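Local coordinates for protein alkaline serine protease AL20 (Nesterenkonia abyssinica, PDB 3CP7) that hydrolyses peptide bonds, probably as a secreted, heat-stable serine protease of the trypsin-like fold that works in alkaline surroundings, at residues L76-A80 with E81-R85; A37-G40 with H41-H44; F14-Q18 with G19-C23; G86-E89 with H90-A93. One frame throughout, in Å; residues are numbered along the deposited sequence.

Contact 1 of 4, residues L76-A80 with E81-R85; sequences LVTSA and EWANR
At Ser-79 the strand 71-78 gives way to the short helix 80-85, and Ala-83 N closes the first turn on Ser-79 O with a nearly straight bond of 3.1 Å (168° at the hydrogen). Ser-79 is the N-cap: its OG, 3.0 Å from Trp-82 N, accepts from an amide at the helix start that lacks a preceding helical carbonyl. Serine suits the place because its hydroxyl is short, and chi1 of 76° turns OG toward the first turn, where Trp-82 N lies. One turn on, Asn-84 curls back toward the chain before it. Its ND2 meets Ala-80 O at 2.8 Å, the oxygen lying almost in the amide plane, while Asn-84 N reaches that carbonyl at 3.0 Å. Two donors of one residue thus grip one acceptor and fix the turn of the amide. Thr-78 splits its two branches: OG1 comes to the edge of the indole, 3.7 Å from Trp-82 CD1, and CG2 rests on Ala-83, 3.6 Å from its CB. The small alanine lets strand end and helix lie close. The indole leads away from the strand end, giving NE1 to His-44 O, and the buried Ser-79 OG also bonds His-90 O. On the strand side Val-77 pairs through its backbone with Phe-94 of strand 93-97 and lies against helix 205-214, while on the helix Asn-84 OD1 bonds Leu-76 N of the second subunit and Ala-83 packs against Phe-51 of that subunit.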
ATOM      1  N   LEU A  76       8.029  -3.467   0.929  1.00 10.64           N
ATOM      2  CA  LEU A  76       7.763  -2.938  -0.401  1.00 10.75           C
ATOM      3  C   LEU A  76       6.421  -2.230  -0.350  1.00 10.40           C
ATOM      4  O   LEU A  76       5.421  -2.812   0.107  1.00 10.23           O
ATOM      5  CB  LEU A  76       7.753  -4.072  -1.421  1.00 10.84           C
ATOM      6  CG  LEU A  76       9.030  -4.925  -1.412  1.00 11.29           C
ATOM      7  CD1 LEU A  76       8.875  -6.166  -2.278  1.00 12.44           C
ATOM      8  CD2 LEU A  76      10.229  -4.095  -1.852  1.00 11.72           C
ATOM      9  N   VAL A  77       6.410  -0.964  -0.774  1.00  9.69           N
ATOM     10  CA  VAL A  77       5.224  -0.103  -0.679  1.00 10.36           C
ATOM     11  C   VAL A  77       4.832   0.356  -2.078  1.00  9.85           C
ATOM     12  O   VAL A  77       5.381   1.329  -2.622  1.00 10.11           O
ATOM     13  CB  VAL A  77       5.455   1.108   0.256  1.00  9.90           C
ATOM     14  CG1 VAL A  77       4.152   1.878   0.473  1.00 11.40           C
ATOM     15  CG2 VAL A  77       6.042   0.656   1.616  1.00 10.56           C
ATOM     16  N   THR A  78       3.899  -0.378  -2.667  1.00  9.65           N
ATOM     17  CA  THR A  78       3.416  -0.107  -4.009  1.00 10.22           C
ATOM     18  C   THR A  78       2.226   0.860  -3.994  1.00  9.48           C
ATOM     19  O   THR A  78       1.465   0.890  -3.031  1.00  9.23           O
ATOM     20  CB  THR A  78       3.020  -1.441  -4.698  1.00 11.20           C
ATOM     21  OG1 THR A  78       2.530  -1.172  -6.009  1.00 11.66           O
ATOM     22  CG2 THR A  78       1.956  -2.214  -3.902  1.00 12.82           C
ATOM     23  N   SER A  79       2.060   1.647  -5.058  1.00  8.98           N
ATOM     24  CA  SER A  79       0.830   2.406  -5.211  1.00  9.00           C
ATOM     25  C   SER A  79      -0.332   1.426  -5.358  1.00  9.05           C
ATOM     26  O   SER A  79      -0.144   0.296  -5.842  1.00  9.29           O
ATOM     27  CB  SER A  79       0.894   3.318  -6.430  1.00  8.88           C
ATOM     28  OG  SER A  79       0.712   2.558  -7.605  1.00  8.64           O
ATOM     29  N   ALA A  80      -1.522   1.848  -4.929  1.00  8.25           N
ATOM     30  CA  ALA A  80      -2.706   1.006  -5.032  1.00  9.16           C
ATOM     31  C   ALA A  80      -3.080   0.766  -6.474  1.00  9.42           C
ATOM     32  O   ALA A  80      -3.472  -0.340  -6.833  1.00 10.04           O
ATOM     33  CB  ALA A  80      -3.857   1.639  -4.312  1.00  9.84           C
ATOM     34  N   GLU A  81      -2.980   1.800  -7.298  1.00  8.70           N
ATOM     35  CA  GLU A  81      -3.435   1.673  -8.682  1.00  8.32           C
ATOM     36  C   GLU A  81      -2.494   0.788  -9.492  1.00  8.46           C
ATOM     37  O   GLU A  81      -2.945   0.050 -10.375  1.00  8.33           O
ATOM     38  CB  GLU A  81      -3.561   3.045  -9.334  1.00  8.08           C
ATOM     39  CG  GLU A  81      -4.522   3.999  -8.622  1.00  8.79           C
ATOM     40  CD  GLU A  81      -3.868   4.843  -7.528  1.00  9.41           C
ATOM     41  OE1 GLU A  81      -4.499   5.848  -7.108  1.00 10.43           O
ATOM     42  OE2 GLU A  81      -2.749   4.522  -7.086  1.00  9.21           O
ATOM     43  N   TRP A  82      -1.196   0.857  -9.210  1.00  8.63           N
ATOM     44  CA  TRP A  82      -0.271  -0.071  -9.854  1.00  9.31           C
ATOM     45  C   TRP A  82      -0.560  -1.522  -9.434  1.00  9.71           C
ATOM     46  O   TRP A  82      -0.744  -2.405 -10.279  1.00  9.80           O
ATOM     47  CB  TRP A  82       1.212   0.275  -9.606  1.00  9.32           C
ATOM     48  CG  TRP A  82       2.033  -0.770 -10.255  1.00  9.06           C
ATOM     49  CD1 TRP A  82       2.626  -1.858  -9.663  1.00  9.88           C
ATOM     50  CD2 TRP A  82       2.219  -0.922 -11.657  1.00  9.43           C
ATOM     51  NE1 TRP A  82       3.207  -2.657 -10.623  1.00  8.93           N
ATOM     52  CE2 TRP A  82       2.960  -2.110 -11.859  1.00  9.06           C
ATOM     53  CE3 TRP A  82       1.841  -0.155 -12.774  1.00 10.43           C
ATOM     54  CZ2 TRP A  82       3.328  -2.548 -13.135  1.00 10.31           C
ATOM     55  CZ3 TRP A  82       2.218  -0.584 -14.044  1.00  9.81           C
ATOM     56  CH2 TRP A  82       2.949  -1.774 -14.209  1.00 10.27           C
ATOM     57  N   ALA A  83      -0.597  -1.767  -8.127  1.00 10.20           N
ATOM     58  CA  ALA A  83      -0.778  -3.139  -7.624  1.00 11.29           C
ATOM     59  C   ALA A  83      -2.067  -3.787  -8.092  1.00 11.45           C
ATOM     60  O   ALA A  83      -2.092  -4.989  -8.374  1.00 11.89           O
ATOM     61  CB  ALA A  83      -0.729  -3.158  -6.103  1.00 11.82           C
ATOM     62  N   ASN A  84      -3.130  -2.998  -8.149  1.00 11.55           N
ATOM     63  CA  ASN A  84      -4.447  -3.530  -8.414  1.00 12.17           C
ATOM     64  C   ASN A  84      -4.774  -3.592  -9.904  1.00 12.65           C
ATOM     65  O   ASN A  84      -5.543  -4.454 -10.328  1.00 12.84           O
ATOM     66  CB  ASN A  84      -5.518  -2.752  -7.632  1.00 12.60           C
ATOM     67  CG  ASN A  84      -5.519  -3.086  -6.130  1.00 13.47           C
ATOM     68  OD1 ASN A  84      -6.256  -3.968  -5.699  1.00 13.04           O
ATOM     69  ND2 ASN A  84      -4.712  -2.364  -5.329  1.00 11.22           N
ATOM     70  N   ARG A  85      -4.211  -2.684 -10.705  1.00 12.30           N
ATOM     71  CA  ARG A  85      -4.658  -2.528 -12.089  1.00 13.37           C
ATOM     72  C   ARG A  85      -3.515  -2.336 -13.114  1.00 12.41           C
ATOM     73  O   ARG A  85      -3.769  -2.264 -14.317  1.00 13.25           O
ATOM     74  CB  ARG A  85      -5.684  -1.370 -12.174  1.00 13.79           C
ATOM     75  CG  ARG A  85      -6.802  -1.423 -11.085  1.00 15.61           C
ATOM     76  CD  ARG A  85      -7.876  -0.331 -11.190  1.00 15.95           C
ATOM     77  NE  ARG A  85      -7.418   1.016 -10.835  1.00 16.82           N
ATOM     78  CZ  ARG A  85      -6.921   1.886 -11.715  1.00 15.58           C
ATOM     79  NH1 ARG A  85      -6.543   3.096 -11.325  1.00 14.98           N
ATOM     80  NH2 ARG A  85      -6.800   1.539 -12.988  1.00 16.95           N
TER

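Contact 2 of 4, residues A37-G40 with H41-H44; sequences ATAG and HCLH. With FMT (formic acid), chain C.
The Ala-39 to Cys-42 turn carries the presumed catalytic histidine of this trypsin-like protease, and a single wind of 3-10 helix holds it: Cys-42 N bonds Ala-39 O at 3.0 Å and Leu-43 N bonds Gly-40 O at 3.0 Å. His-44 N adds a weak third bond to Gly-40 O. The imidazole of His-41 stands between its backbone N and carbonyl carbon (chi1 81°), which folds the ring back beside Ala-39, whose CB is 3.8 Å from ND1. Cys-42 SG lies over one ring face, displaced toward the rim. The sequence here, Thr-Ala-Gly-His-Cys, recalls the Thr-Ala-Ala-His-Cys motif of the chymotrypsin family, and in keeping with a charge relay ND1 bonds Asp-91 OD1 while the ring touches Ser-169. From NE2 a bond of 2.8 Å, at the ring edge, runs to O1 of formic acid, probably from the crystallisation liquor; it is also bonded to Ser-169 OG and Gly-167 N and may mark the substrate pocket. With an alanine in place of His-41, Asp-91 OD1 would probably lose its imidazole partner and the formic acid a donor. On the strand side, Thr-38 CG2 meets Leu-43 CD2 at 3.8 Å, and Thr-38 OG1, bonded to Ser-24 O, lies 3.6 Å from Cys-42 CB, whose sulfur forms the disulfide with Cys-23.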
ATOM      1  N   ALA A  37      12.959   5.519  -3.460  1.00  7.63           N
ATOM      2  CA  ALA A  37      11.936   5.657  -4.484  1.00  7.85           C
ATOM      3  C   ALA A  37      12.308   4.788  -5.663  1.00  7.61           C
ATOM      4  O   ALA A  37      13.482   4.701  -6.057  1.00  7.87           O
ATOM      5  CB  ALA A  37      11.841   7.088  -4.931  1.00  8.35           C
ATOM      6  N   THR A  38      11.293   4.151  -6.233  1.00  7.55           N
ATOM      7  CA  THR A  38      11.489   3.325  -7.414  1.00  7.48           C
ATOM      8  C   THR A  38      10.178   3.268  -8.200  1.00  7.33           C
ATOM      9  O   THR A  38       9.241   4.027  -7.907  1.00  7.46           O
ATOM     10  CB  THR A  38      12.025   1.918  -7.022  1.00  7.73           C
ATOM     11  OG1 THR A  38      12.460   1.228  -8.197  1.00  7.44           O
ATOM     12  CG2 THR A  38      10.980   1.079  -6.287  1.00  7.48           C
ATOM     13  N   ALA A  39      10.114   2.404  -9.210  1.00  7.00           N
ATOM     14  CA  ALA A  39       8.872   2.196  -9.970  1.00  7.50           C
ATOM     15  C   ALA A  39       8.055   1.091  -9.320  1.00  7.72           C
ATOM     16  O   ALA A  39       8.606   0.143  -8.759  1.00  8.81           O
ATOM     17  CB  ALA A  39       9.180   1.842 -11.422  1.00  7.62           C
ATOM     18  N   GLY A  40       6.735   1.195  -9.422  1.00  7.73           N
ATOM     19  CA  GLY A  40       5.860   0.125  -8.947  1.00  8.39           C
ATOM     20  C   GLY A  40       6.215  -1.212  -9.566  1.00  8.49           C
ATOM     21  O   GLY A  40       6.261  -2.226  -8.868  1.00  8.82           O
ATOM     22  N   HIS A  41       6.494  -1.235 -10.871  1.00  8.44           N
ATOM     23  CA  HIS A  41       6.763  -2.490 -11.548  1.00  9.00           C
ATOM     24  C   HIS A  41       8.105  -3.102 -11.158  1.00  9.40           C
ATOM     25  O   HIS A  41       8.374  -4.251 -11.499  1.00 10.79           O
ATOM     26  CB  HIS A  41       6.595  -2.351 -13.067  1.00  8.79           C
ATOM     27  CG  HIS A  41       7.767  -1.749 -13.782  1.00  8.19           C
ATOM     28  ND1 HIS A  41       7.801  -0.433 -14.203  1.00  7.68           N
ATOM     29  CD2 HIS A  41       8.929  -2.312 -14.199  1.00  8.81           C
ATOM     30  CE1 HIS A  41       8.946  -0.211 -14.832  1.00  7.66           C
ATOM     31  NE2 HIS A  41       9.642  -1.334 -14.847  1.00  8.95           N
ATOM     32  N   CYS A  42       8.940  -2.350 -10.441  1.00  9.37           N
ATOM     33  CA  CYS A  42      10.205  -2.884  -9.924  1.00 10.12           C
ATOM     34  C   CYS A  42      10.023  -3.615  -8.600  1.00 10.67           C
ATOM     35  O   CYS A  42      10.973  -4.229  -8.097  1.00 11.47           O
ATOM     36  CB  CYS A  42      11.221  -1.764  -9.718  1.00 10.08           C
ATOM     37  SG  CYS A  42      11.776  -0.974 -11.256  1.00 11.58           S
ATOM     38  N   LEU A  43       8.825  -3.558  -8.022  1.00 10.30           N
ATOM     39  CA  LEU A  43       8.606  -4.302  -6.779  1.00 10.37           C
ATOM     40  C   LEU A  43       7.267  -5.029  -6.686  1.00 10.61           C
ATOM     41  O   LEU A  43       7.012  -5.731  -5.697  1.00 10.33           O
ATOM     42  CB  LEU A  43       8.874  -3.435  -5.534  1.00 10.77           C
ATOM     43  CG  LEU A  43       8.212  -2.064  -5.398  1.00  9.22           C
ATOM     44  CD1 LEU A  43       6.693  -2.217  -5.225  1.00 11.55           C
ATOM     45  CD2 LEU A  43       8.833  -1.315  -4.221  1.00 10.81           C
ATOM     46  N   HIS A  44       6.436  -4.910  -7.721  1.00 10.59           N
ATOM     47  CA  HIS A  44       5.152  -5.603  -7.746  1.00 11.48           C
ATOM     48  C   HIS A  44       4.732  -5.882  -9.183  1.00 12.18           C
ATOM     49  O   HIS A  44       4.902  -5.025 -10.055  1.00 11.35           O
ATOM     50  CB  HIS A  44       4.075  -4.798  -7.007  1.00 11.09           C
ATOM     51  CG  HIS A  44       2.814  -5.567  -6.770  1.00 10.75           C
ATOM     52  ND1 HIS A  44       1.883  -5.785  -7.760  1.00 11.65           N
ATOM     53  CD2 HIS A  44       2.348  -6.199  -5.666  1.00 11.91           C
ATOM     54  CE1 HIS A  44       0.885  -6.504  -7.273  1.00 12.13           C
ATOM     55  NE2 HIS A  44       1.148  -6.778  -6.006  1.00 12.36           N
TER
HETATM   56  C   FMT C 219      13.111  -2.532 -16.131  1.00 13.46           C
HETATM   57  O1  FMT C 219      11.907  -2.653 -15.849  1.00 13.54           O
HETATM   58  O2  FMT C 219      13.588  -1.493 -16.593  1.00 12.36           O

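Contact 3 of 4, residues F14-Q18 with G19-C23; sequences FSTNQ and GDFVC
The ring of Phe-14 has Phe-21 CB over one face, a CH-pi contact 3.8 Å from the ring centre, with Cys-23 SG at its edge, 3.8 Å from CE2. Thr-16 CG2 also lies in the plane at the edge. The two phenyl planes are only 23° apart, but the rings are slid so far that they barely overlap. A chi1 of 69° swings the Phe-14 ring toward the neighbouring strand. Shrinking Phe-14 to an alanine would probably open a gap beneath Phe-21 CB and strip the disulfide sulfur of Cys-23 of its aromatic neighbour. On the other face of the hairpin Ser-15 OG donates to Asp-20 OD1 at 2.7 Å, from above the carboxylate plane, linking two small polar residues near the surface. Backbone bonds in both directions join Phe-14 to Phe-21. At the tip Thr-16 OG1 accepts from Gln-18 N at 2.9 Å, an ST turn, and comes 3.4 Å from Phe-21 CE1. Gly-19 has backbone angles that would jam a CB against Gln-18 O. Together these make a beta hairpin with a two-residue loop, in a type I turn from Thr-16 to Gly-19, between the first two strands of the N-terminal barrel of a trypsin-like protease.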
ATOM      1  N   PHE A  14      16.116  -7.965  -8.136  1.00 11.02           N
ATOM      2  CA  PHE A  14      14.966  -8.663  -7.555  1.00 11.52           C
ATOM      3  C   PHE A  14      14.629  -9.908  -8.360  1.00 12.68           C
ATOM      4  O   PHE A  14      15.140 -10.092  -9.463  1.00 12.39           O
ATOM      5  CB  PHE A  14      13.748  -7.726  -7.419  1.00 11.84           C
ATOM      6  CG  PHE A  14      13.125  -7.307  -8.732  1.00 11.77           C
ATOM      7  CD1 PHE A  14      12.031  -7.997  -9.245  1.00 12.52           C
ATOM      8  CD2 PHE A  14      13.609  -6.210  -9.430  1.00 12.12           C
ATOM      9  CE1 PHE A  14      11.446  -7.613 -10.444  1.00 12.78           C
ATOM     10  CE2 PHE A  14      13.022  -5.820 -10.632  1.00 12.68           C
ATOM     11  CZ  PHE A  14      11.939  -6.519 -11.136  1.00 12.69           C
ATOM     12  N   SER A  15      13.768 -10.749  -7.798  1.00 13.37           N
ATOM     13  CA  SER A  15      13.337 -11.967  -8.483  1.00 14.28           C
ATOM     14  C   SER A  15      11.824 -12.098  -8.465  1.00 14.63           C
ATOM     15  O   SER A  15      11.156 -11.571  -7.581  1.00 14.55           O
ATOM     16  CB  SER A  15      13.964 -13.200  -7.828  1.00 14.48           C
ATOM     17  OG  SER A  15      15.376 -13.146  -7.909  1.00 15.80           O
ATOM     18  N   THR A  16      11.293 -12.791  -9.469  1.00 15.73           N
ATOM     19  CA  THR A  16       9.881 -13.161  -9.517  1.00 16.79           C
ATOM     20  C   THR A  16       9.807 -14.624  -9.948  1.00 17.85           C
ATOM     21  O   THR A  16      10.836 -15.270 -10.115  1.00 17.99           O
ATOM     22  CB  THR A  16       9.081 -12.300 -10.524  1.00 16.81           C
ATOM     23  OG1 THR A  16       9.443 -12.676 -11.858  1.00 16.85           O
ATOM     24  CG2 THR A  16       9.351 -10.809 -10.323  1.00 16.55           C
ATOM     25  N   ASN A  17       8.594 -15.140 -10.126  1.00 19.40           N
ATOM     26  CA  ASN A  17       8.401 -16.477 -10.693  1.00 20.76           C
ATOM     27  C   ASN A  17       8.986 -16.599 -12.106  1.00 21.26           C
ATOM     28  O   ASN A  17       9.262 -17.704 -12.575  1.00 22.10           O
ATOM     29  CB  ASN A  17       6.915 -16.841 -10.719  1.00 20.91           C
ATOM     30  CG  ASN A  17       6.356 -17.151  -9.339  1.00 22.50           C
ATOM     31  OD1 ASN A  17       7.099 -17.384  -8.381  1.00 24.07           O
ATOM     32  ND2 ASN A  17       5.032 -17.158  -9.234  1.00 24.75           N
ATOM     33  N   GLN A  18       9.176 -15.460 -12.770  1.00 21.56           N
ATOM     34  CA  GLN A  18       9.691 -15.424 -14.141  1.00 21.96           C
ATOM     35  C   GLN A  18      11.224 -15.327 -14.215  1.00 21.28           C
ATOM     36  O   GLN A  18      11.799 -15.363 -15.306  1.00 21.93           O
ATOM     37  CB  GLN A  18       9.040 -14.268 -14.913  1.00 22.36           C
ATOM     38  CG  GLN A  18       9.122 -14.362 -16.444  1.00 25.95           C
ATOM     39  CD  GLN A  18       8.027 -15.214 -17.085  1.00 29.81           C
ATOM     40  OE1 GLN A  18       7.877 -15.214 -18.311  1.00 32.27           O
ATOM     41  NE2 GLN A  18       7.260 -15.939 -16.267  1.00 30.94           N
ATOM     42  N   GLY A  19      11.887 -15.209 -13.065  1.00 19.91           N
ATOM     43  CA  GLY A  19      13.349 -15.177 -13.030  1.00 18.61           C
ATOM     44  C   GLY A  19      13.927 -14.002 -12.265  1.00 17.41           C
ATOM     45  O   GLY A  19      13.265 -13.442 -11.390  1.00 17.26           O
ATOM     46  N   ASP A  20      15.172 -13.648 -12.599  1.00 16.39           N
ATOM     47  CA  ASP A  20      15.900 -12.548 -11.959  1.00 15.89           C
ATOM     48  C   ASP A  20      15.896 -11.304 -12.832  1.00 15.54           C
ATOM     49  O   ASP A  20      16.109 -11.381 -14.048  1.00 15.76           O
ATOM     50  CB  ASP A  20      17.339 -12.962 -11.663  1.00 16.32           C
ATOM     51  CG  ASP A  20      17.421 -14.187 -10.782  1.00 17.79           C
ATOM     52  OD1 ASP A  20      16.471 -14.433 -10.003  1.00 18.89           O
ATOM     53  OD2 ASP A  20      18.438 -14.912 -10.872  1.00 21.17           O
ATOM     54  N   PHE A  21      15.660 -10.159 -12.192  1.00 14.07           N
ATOM     55  CA  PHE A  21      15.528  -8.888 -12.891  1.00 13.24           C
ATOM     56  C   PHE A  21      16.339  -7.796 -12.211  1.00 12.18           C
ATOM     57  O   PHE A  21      16.812  -7.965 -11.092  1.00 11.25           O
ATOM     58  CB  PHE A  21      14.051  -8.490 -12.983  1.00 14.14           C
ATOM     59  CG  PHE A  21      13.223  -9.458 -13.776  1.00 15.40           C
ATOM     60  CD1 PHE A  21      12.615 -10.548 -13.148  1.00 15.96           C
ATOM     61  CD2 PHE A  21      13.073  -9.293 -15.149  1.00 16.82           C
ATOM     62  CE1 PHE A  21      11.868 -11.468 -13.893  1.00 18.03           C
ATOM     63  CE2 PHE A  21      12.320 -10.197 -15.902  1.00 17.63           C
ATOM     64  CZ  PHE A  21      11.720 -11.288 -15.271  1.00 17.87           C
ATOM     65  N   VAL A  22      16.493  -6.679 -12.913  1.00 11.75           N
ATOM     66  CA  VAL A  22      17.222  -5.530 -12.399  1.00 12.01           C
ATOM     67  C   VAL A  22      16.433  -4.235 -12.644  1.00 11.22           C
ATOM     68  O   VAL A  22      15.636  -4.133 -13.574  1.00 11.92           O
ATOM     69  CB  VAL A  22      18.662  -5.473 -12.988  1.00 12.17           C
ATOM     70  CG1 VAL A  22      18.644  -5.301 -14.502  1.00 12.56           C
ATOM     71  CG2 VAL A  22      19.481  -4.426 -12.321  1.00 17.07           C
ATOM     72  N   CYS A  23      16.646  -3.262 -11.767  1.00 10.08           N
ATOM     73  CA  CYS A  23      15.976  -1.961 -11.844  1.00  9.31           C
ATOM     74  C   CYS A  23      16.940  -0.921 -11.265  1.00  8.77           C
ATOM     75  O   CYS A  23      18.141  -1.198 -11.092  1.00  8.11           O
ATOM     76  CB  CYS A  23      14.639  -1.985 -11.077  1.00  9.45           C
ATOM     77  SG  CYS A  23      13.152  -2.300 -12.085  1.00 10.98           S
TER

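Contact 4 of 4, residues G86-E89 with H90-A93; sequences GDFE and HDYA
Asp-87 OD2, Glu-89 OE1 and His-90 NE2 converge on one water, which donates to the aspartate at 2.6 Å and to the glutamate at 2.7 Å and takes a weaker bond from the imidazole. A second water also joins Glu-89 OE1 to NE2, so the histidine edge is held through solvent; its other nitrogen, ND1, lies 2.7 Å from Tyr-92 OH in a direct bond. The ring lies with one face over the Glu-89 peptide carbon, while Asp-87 OD2 comes to its edge near CD2, the carboxylate plane standing nearly square to the ring. With CG anti to the backbone N (chi1 -176°), the Asp-87 carboxylate folds forward and OD1 accepts Glu-89 N at 3.0 Å. This is an Asx turn, for which aspartate is well suited, and OD2 adds a salt bridge to Arg-85. His-90 N bonds Asp-87 O at 2.9 Å; Asp-91 N reaches Phe-88 O only weakly. The chain thereby coils through a short 3-10 segment into an inverse gamma turn centred on Asp-91, in the loop that in trypsin-like proteases carries the relay aspartate, probably Asp-91 here. Besides the presumed catalytic histidine, Asp-91 OD1 has Ser-188 OG as a partner. Phe-88 runs alongside Asp-91, pointing the same way, CD2 4.0 Å from OD1 with ring and carboxylate planes 79° apart. Beyond the turn, His-90 O sits over the centre of the Tyr-92 ring, 3.9 Å above its plane, and Tyr-92 packs on helix 205-214.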
ATOM      1  N   GLY A  86      -2.267  -2.248 -12.655  1.00 11.27           N
ATOM      2  CA  GLY A  86      -1.144  -1.967 -13.556  1.00 11.05           C
ATOM      3  C   GLY A  86      -1.266  -0.598 -14.205  1.00 10.49           C
ATOM      4  O   GLY A  86      -0.869  -0.409 -15.360  1.00 11.15           O
ATOM      5  N   ASP A  87      -1.812   0.359 -13.455  1.00  9.43           N
ATOM      6  CA  ASP A  87      -2.083   1.707 -13.955  1.00  9.31           C
ATOM      7  C   ASP A  87      -0.781   2.489 -14.048  1.00  8.83           C
ATOM      8  O   ASP A  87      -0.208   2.872 -13.023  1.00  8.94           O
ATOM      9  CB  ASP A  87      -3.035   2.395 -12.977  1.00  9.02           C
ATOM     10  CG  ASP A  87      -3.474   3.782 -13.424  1.00  9.75           C
ATOM     11  OD1 ASP A  87      -2.948   4.336 -14.416  1.00  9.63           O
ATOM     12  OD2 ASP A  87      -4.375   4.334 -12.756  1.00 11.48           O
ATOM     13  N   PHE A  88      -0.325   2.763 -15.267  1.00  9.23           N
ATOM     14  CA  PHE A  88       0.939   3.479 -15.455  1.00  9.03           C
ATOM     15  C   PHE A  88       0.922   4.920 -14.939  1.00  9.06           C
ATOM     16  O   PHE A  88       1.993   5.487 -14.670  1.00  8.82           O
ATOM     17  CB  PHE A  88       1.421   3.421 -16.910  1.00 10.34           C
ATOM     18  CG  PHE A  88       2.059   2.109 -17.275  1.00  9.96           C
ATOM     19  CD1 PHE A  88       1.366   1.163 -18.023  1.00 12.62           C
ATOM     20  CD2 PHE A  88       3.345   1.806 -16.833  1.00 10.99           C
ATOM     21  CE1 PHE A  88       1.966  -0.064 -18.343  1.00 12.74           C
ATOM     22  CE2 PHE A  88       3.952   0.584 -17.152  1.00 11.80           C
ATOM     23  CZ  PHE A  88       3.251  -0.340 -17.914  1.00 12.47           C
ATOM     24  N   GLU A  89      -0.262   5.508 -14.760  1.00  8.58           N
ATOM     25  CA  GLU A  89      -0.288   6.836 -14.132  1.00  9.05           C
ATOM     26  C   GLU A  89       0.287   6.806 -12.719  1.00  8.30           C
ATOM     27  O   GLU A  89       0.664   7.849 -12.182  1.00  8.28           O
ATOM     28  CB  GLU A  89      -1.696   7.440 -14.104  1.00  9.02           C
ATOM     29  CG  GLU A  89      -2.209   7.867 -15.472  1.00 10.28           C
ATOM     30  CD  GLU A  89      -3.456   8.722 -15.414  1.00 10.35           C
ATOM     31  OE1 GLU A  89      -4.215   8.635 -14.421  1.00 12.73           O
ATOM     32  OE2 GLU A  89      -3.664   9.488 -16.382  1.00 11.95           O
ATOM     33  N   HIS A  90       0.345   5.610 -12.124  1.00  7.89           N
ATOM     34  CA  HIS A  90       0.832   5.466 -10.750  1.00  7.95           C
ATOM     35  C   HIS A  90       1.920   4.416 -10.638  1.00  7.92           C
ATOM     36  O   HIS A  90       2.013   3.718  -9.631  1.00  7.28           O
ATOM     37  CB  HIS A  90      -0.334   5.199  -9.788  1.00  8.37           C
ATOM     38  CG  HIS A  90      -1.363   6.282  -9.829  1.00  8.78           C
ATOM     39  ND1 HIS A  90      -1.221   7.463  -9.134  1.00  9.04           N
ATOM     40  CD2 HIS A  90      -2.508   6.398 -10.541  1.00  8.91           C
ATOM     41  CE1 HIS A  90      -2.253   8.247  -9.389  1.00  9.60           C
ATOM     42  NE2 HIS A  90      -3.039   7.634 -10.254  1.00  9.68           N
ATOM     43  N   ASP A  91       2.780   4.330 -11.650  1.00  7.42           N
ATOM     44  CA  ASP A  91       3.880   3.372 -11.604  1.00  7.63           C
ATOM     45  C   ASP A  91       5.042   3.944 -10.796  1.00  7.93           C
ATOM     46  O   ASP A  91       6.130   4.176 -11.328  1.00  8.25           O
ATOM     47  CB  ASP A  91       4.360   2.971 -13.005  1.00  7.25           C
ATOM     48  CG  ASP A  91       5.379   1.846 -12.976  1.00  8.42           C
ATOM     49  OD1 ASP A  91       6.106   1.659 -13.976  1.00  7.59           O
ATOM     50  OD2 ASP A  91       5.463   1.139 -11.950  1.00  8.73           O
ATOM     51  N   TYR A  92       4.786   4.197  -9.515  1.00  7.68           N
ATOM     52  CA  TYR A  92       5.810   4.618  -8.564  1.00  7.55           C
ATOM     53  C   TYR A  92       5.619   3.802  -7.286  1.00  7.85           C
ATOM     54  O   TYR A  92       4.549   3.224  -7.040  1.00  8.08           O
ATOM     55  CB  TYR A  92       5.732   6.128  -8.265  1.00  8.08           C
ATOM     56  CG  TYR A  92       4.342   6.594  -7.924  1.00  7.76           C
ATOM     57  CD1 TYR A  92       3.564   7.279  -8.865  1.00  7.69           C
ATOM     58  CD2 TYR A  92       3.770   6.328  -6.677  1.00  7.95           C
ATOM     59  CE1 TYR A  92       2.268   7.687  -8.568  1.00  8.93           C
ATOM     60  CE2 TYR A  92       2.477   6.721  -6.375  1.00  8.78           C
ATOM     61  CZ  TYR A  92       1.720   7.402  -7.328  1.00  7.62           C
ATOM     62  OH  TYR A  92       0.431   7.788  -7.038  1.00  8.66           O
ATOM     63  N   ALA A  93       6.668   3.761  -6.472  1.00  7.54           N
ATOM     64  CA  ALA A  93       6.658   2.948  -5.268  1.00  7.69           C
ATOM     65  C   ALA A  93       7.840   3.315  -4.412  1.00  7.26           C
ATOM     66  O   ALA A  93       8.734   4.038  -4.839  1.00  7.65           O
ATOM     67  CB  ALA A  93       6.709   1.466  -5.625  1.00  8.51           C
TER
HETATM   68  O   HOH W   1      -5.127   6.860 -12.538  1.00 16.19           O
HETATM   69  O   HOH W   2      -4.138  10.074 -11.914  1.00 19.55           O

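Contacts 1, 2 and 4 crowd round the presumed active site, whereas contact 3 lies at the surface, about 18 Å between centres from contacts 1 and 4. Contacts 1 and 2 are buried, contact 4 partly so. The chemistry follows: contact 3 rests on hairpin pairing and rings, contact 1 on a capped helix start, contact 2 on a 3-10 turn, contact 4 on water-bridged acids and imidazole. Contacts 1, 2 and 3 reach the same barrel, and contact 4 leads into its strand 93-97. The disulfide ties contact 3 to contact 2, Trp-82 joins contact 1 to contact 2, and the presumed relay pair joins contact 2 to contact 4; contact 1 also meets the second subunit, which contacts 3 and 4 do not touch.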